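Local coordinates for putative diflavin flavoprotein A 3 (Synechocystis sp., PDB 6H0C) that probably passes electrons from NADH to oxygen, reducing it to water, the present chain being its flavodiiron core of metallo-β-lactamase-like and flavodoxin-like domains, at residues 15-21 with 37-43. Residues are numbered along the deposited sequence; the frame is centred on the assembly and turned at random.
Sequences TVFRSRT and TTANSYL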
ATOM      1  N   THR A  15      19.713  -2.801  13.260  1.00 29.37           N
ATOM      2  CA  THR A  15      19.978  -1.438  12.834  1.00 28.59           C
ATOM      3  C   THR A  15      18.914  -0.959  11.852  1.00 29.73           C
ATOM      4  O   THR A  15      18.459  -1.735  11.007  1.00 27.60           O
ATOM      5  CB  THR A  15      21.358  -1.337  12.171  1.00 35.07           C
ATOM      6  OG1 THR A  15      22.336  -1.945  13.027  1.00 42.34           O
ATOM      7  CG2 THR A  15      21.728   0.120  11.897  1.00 29.41           C
ATOM      8  N   VAL A  16      18.508   0.306  11.966  1.00 26.32           N
ATOM      9  CA  VAL A  16      17.638   0.902  10.948  1.00 25.92           C
ATOM     10  C   VAL A  16      18.421   1.831  10.010  1.00 26.53           C
ATOM     11  O   VAL A  16      19.334   2.555  10.422  1.00 28.08           O
ATOM     12  CB  VAL A  16      16.465   1.690  11.565  1.00 21.50           C
ATOM     13  CG1 VAL A  16      16.972   2.930  12.283  1.00 21.52           C
ATOM     14  CG2 VAL A  16      15.483   2.086  10.478  1.00 22.30           C
ATOM     15  N   PHE A  17      18.074   1.768   8.735  1.00 22.46           N
ATOM     16  CA  PHE A  17      18.599   2.685   7.731  1.00 25.43           C
ATOM     17  C   PHE A  17      17.423   3.488   7.209  1.00 25.60           C
ATOM     18  O   PHE A  17      16.621   2.961   6.435  1.00 26.86           O
ATOM     19  CB  PHE A  17      19.278   1.932   6.570  1.00 28.99           C
ATOM     20  CG  PHE A  17      20.542   1.212   6.951  1.00 28.66           C
ATOM     21  CD1 PHE A  17      21.775   1.697   6.546  1.00 29.86           C
ATOM     22  CD2 PHE A  17      20.500   0.045   7.700  1.00 27.59           C
ATOM     23  CE1 PHE A  17      22.956   1.038   6.893  1.00 30.63           C
ATOM     24  CE2 PHE A  17      21.673  -0.619   8.052  1.00 28.17           C
ATOM     25  CZ  PHE A  17      22.905  -0.117   7.644  1.00 26.78           C
ATOM     26  N   ARG A  18      17.284   4.739   7.636  1.00 25.70           N
ATOM     27  CA  ARG A  18      16.165   5.549   7.162  1.00 26.33           C
ATOM     28  C   ARG A  18      16.597   6.407   5.977  1.00 27.87           C
ATOM     29  O   ARG A  18      17.340   7.374   6.143  1.00 30.00           O
ATOM     30  CB  ARG A  18      15.598   6.436   8.284  1.00 22.80           C
ATOM     31  CG  ARG A  18      15.250   5.674   9.564  1.00 27.22           C
ATOM     32  CD  ARG A  18      14.158   6.367  10.361  1.00 30.20           C
ATOM     33  NE  ARG A  18      14.484   7.763  10.636  1.00 28.75           N
ATOM     34  CZ  ARG A  18      13.578   8.726  10.787  1.00 30.55           C
ATOM     35  NH1 ARG A  18      13.970   9.974  11.027  1.00 28.09           N
ATOM     36  NH2 ARG A  18      12.278   8.443  10.698  1.00 26.17           N
ATOM     37  N   SER A  19      16.147   6.039   4.780  1.00 23.09           N
ATOM     38  CA  SER A  19      16.333   6.895   3.610  1.00 27.35           C
ATOM     39  C   SER A  19      15.361   8.061   3.718  1.00 32.19           C
ATOM     40  O   SER A  19      14.140   7.869   3.680  1.00 31.08           O
ATOM     41  CB  SER A  19      16.113   6.121   2.316  1.00 24.70           C
ATOM     42  OG  SER A  19      17.053   5.065   2.205  1.00 25.22           O
ATOM     43  N   ARG A  20      15.896   9.269   3.864  1.00 28.45           N
ATOM     44  CA  ARG A  20      15.053  10.409   4.186  1.00 24.90           C
ATOM     45  C   ARG A  20      14.954  11.391   3.031  1.00 32.47           C
ATOM     46  O   ARG A  20      15.946  11.670   2.358  1.00 31.14           O
ATOM     47  CB  ARG A  20      15.584  11.119   5.439  1.00 27.50           C
ATOM     48  CG  ARG A  20      15.795  10.197   6.640  1.00 25.73           C
ATOM     49  CD  ARG A  20      16.112  10.985   7.909  1.00 26.33           C
ATOM     50  NE  ARG A  20      17.310  11.802   7.750  1.00 30.72           N
ATOM     51  CZ  ARG A  20      17.598  12.860   8.500  1.00 34.60           C
ATOM     52  NH1 ARG A  20      16.767  13.233   9.467  1.00 32.41           N
ATOM     53  NH2 ARG A  20      18.716  13.548   8.281  1.00 32.66           N
ATOM     54  N   THR A  21      13.742  11.897   2.799  1.00 32.27           N
ATOM     55  CA  THR A  21      13.534  13.008   1.874  1.00 34.45           C
ATOM     56  C   THR A  21      12.671  14.073   2.553  1.00 35.16           C
ATOM     57  O   THR A  21      11.639  13.762   3.150  1.00 30.12           O
ATOM     58  CB  THR A  21      12.881  12.550   0.535  1.00 33.31           C
ATOM     59  OG1 THR A  21      12.770  13.669  -0.349  1.00 40.83           O
ATOM     60  CG2 THR A  21      11.492  11.950   0.750  1.00 26.92           C
ATOM     61  N   THR A  37       9.152  12.362   3.935  1.00 29.15           N
ATOM     62  CA  THR A  37       8.913  11.035   4.475  1.00 23.83           C
ATOM     63  C   THR A  37      10.241  10.322   4.627  1.00 24.78           C
ATOM     64  O   THR A  37      11.305  10.895   4.360  1.00 23.49           O
ATOM     65  CB  THR A  37       7.947  10.216   3.582  1.00 28.47           C
ATOM     66  OG1 THR A  37       7.714   8.940   4.180  1.00 30.79           O
ATOM     67  CG2 THR A  37       8.505  10.012   2.183  1.00 27.52           C
ATOM     68  N   THR A  38      10.189   9.078   5.083  1.00 23.16           N
ATOM     69  CA  THR A  38      11.380   8.246   5.084  1.00 27.81           C
ATOM     70  C   THR A  38      10.983   6.884   4.538  1.00 25.19           C
ATOM     71  O   THR A  38       9.823   6.482   4.638  1.00 25.44           O
ATOM     72  CB  THR A  38      12.022   8.098   6.506  1.00 24.95           C
ATOM     73  OG1 THR A  38      11.246   7.200   7.312  1.00 26.12           O
ATOM     74  CG2 THR A  38      12.121   9.446   7.220  1.00 25.17           C
ATOM     75  N   ALA A  39      11.942   6.195   3.935  1.00 23.01           N
ATOM     76  CA  ALA A  39      11.771   4.803   3.566  1.00 23.28           C
ATOM     77  C   ALA A  39      12.702   3.994   4.470  1.00 25.80           C
ATOM     78  O   ALA A  39      13.935   4.120   4.379  1.00 26.40           O
ATOM     79  CB  ALA A  39      12.085   4.579   2.072  1.00 21.55           C
ATOM     80  N   ASN A  40      12.125   3.175   5.349  1.00 21.16           N
ATOM     81  CA  ASN A  40      12.924   2.499   6.364  1.00 23.09           C
ATOM     82  C   ASN A  40      13.333   1.068   5.995  1.00 25.04           C
ATOM     83  O   ASN A  40      12.489   0.235   5.691  1.00 25.75           O
ATOM     84  CB  ASN A  40      12.164   2.494   7.694  1.00 22.37           C
ATOM     85  CG  ASN A  40      11.816   3.892   8.168  1.00 24.50           C
ATOM     86  OD1 ASN A  40      12.529   4.855   7.864  1.00 25.48           O
ATOM     87  ND2 ASN A  40      10.714   4.016   8.912  1.00 21.33           N
ATOM     88  N   SER A  41      14.638   0.802   6.023  1.00 21.67           N
ATOM     89  CA  SER A  41      15.181  -0.546   5.860  1.00 23.19           C
ATOM     90  C   SER A  41      15.791  -1.007   7.174  1.00 25.84           C
ATOM     91  O   SER A  41      16.310  -0.194   7.933  1.00 26.12           O
ATOM     92  CB  SER A  41      16.244  -0.584   4.763  1.00 23.56           C
ATOM     93  OG  SER A  41      15.836   0.145   3.618  1.00 27.99           O
ATOM     94  N   TYR A  42      15.750  -2.307   7.441  1.00 25.56           N
ATOM     95  CA  TYR A  42      16.253  -2.834   8.712  1.00 22.50           C
ATOM     96  C   TYR A  42      17.245  -3.972   8.504  1.00 26.05           C
ATOM     97  O   TYR A  42      17.069  -4.830   7.638  1.00 28.43           O
ATOM     98  CB  TYR A  42      15.093  -3.306   9.591  1.00 20.08           C
ATOM     99  CG  TYR A  42      14.073  -2.218   9.857  1.00 23.95           C
ATOM    100  CD1 TYR A  42      12.995  -2.024   8.992  1.00 22.01           C
ATOM    101  CD2 TYR A  42      14.196  -1.365  10.959  1.00 22.53           C
ATOM    102  CE1 TYR A  42      12.059  -1.026   9.219  1.00 19.95           C
ATOM    103  CE2 TYR A  42      13.256  -0.356  11.195  1.00 21.92           C
ATOM    104  CZ  TYR A  42      12.194  -0.196  10.317  1.00 21.29           C
ATOM    105  OH  TYR A  42      11.257   0.786  10.537  1.00 21.15           O
ATOM    106  N   LEU A  43      18.299  -3.966   9.307  1.00 26.31           N
ATOM    107  CA  LEU A  43      19.309  -5.006   9.242  1.00 24.02           C
ATOM    108  C   LEU A  43      19.402  -5.752  10.571  1.00 29.19           C
ATOM    109  O   LEU A  43      19.689  -5.151  11.615  1.00 30.72           O
ATOM    110  CB  LEU A  43      20.660  -4.401   8.877  1.00 23.22           C
ATOM    111  CG  LEU A  43      21.790  -5.387   8.629  1.00 25.31           C
ATOM    112  CD1 LEU A  43      21.507  -6.191   7.378  1.00 26.55           C
ATOM    113  CD2 LEU A  43      23.087  -4.625   8.500  1.00 28.48           C
TER
HETATM  114  O   HOH W   1      22.433  -4.713  12.394  1.00 29.57           O
HETATM  115  O   HOH W   2      16.566   2.993   3.660  1.00 31.90           O
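Arg18 and Asn40, a non-hydrogen-bonded pair, both set CG anti to the carbonyl carbon (chi1 -52° and -58°), so their side chains run alongside each other, and a bend at chi3 of Arg18 carries its guanidinium on over Thr38. Asn40 OD1 rests 3.3 Å from Arg18 CG, against the aliphatic part of the chain, while Thr38 CG2 sits over one guanidinium face, 3.6 Å from Arg18 NH2. Thr38 OG1 donates to Asn40 OD1 (2.7 Å), fixing which way round the amide lies; its ND2 then reaches Gly230 O, and Arg18 NH1 bonds to Gln6. Farther along this face, Val16 CG2 lies anti to its backbone N and presses on Tyr42 CE2 at 3.4 Å. Underneath, 15-21 and 37-43 run antiparallel, with paired backbone bonds at Thr15-Leu43, Phe17-Ser41, Ser19-Ala39 and Thr21-Thr37. They are neighbouring strands of the N-terminal sheet in the metallo-β-lactamase-like αββα domain, strand 4-11 flanking one and 49-52 the other. Helix 60-70 packs on the opposite face, its Phe63 and Leu67 meeting Phe17, whose CE2 also touches Leu43 CB at 4.0 Å. On the same face, between the hydroxyls of Ser19 and Ser41, a water donates to Phe17 O (2.8 Å), Ala39 O and Ser41 OG and also bonds to Ser19 OG, tying both strands together; Ser41 OG reaches Asp53 O as well.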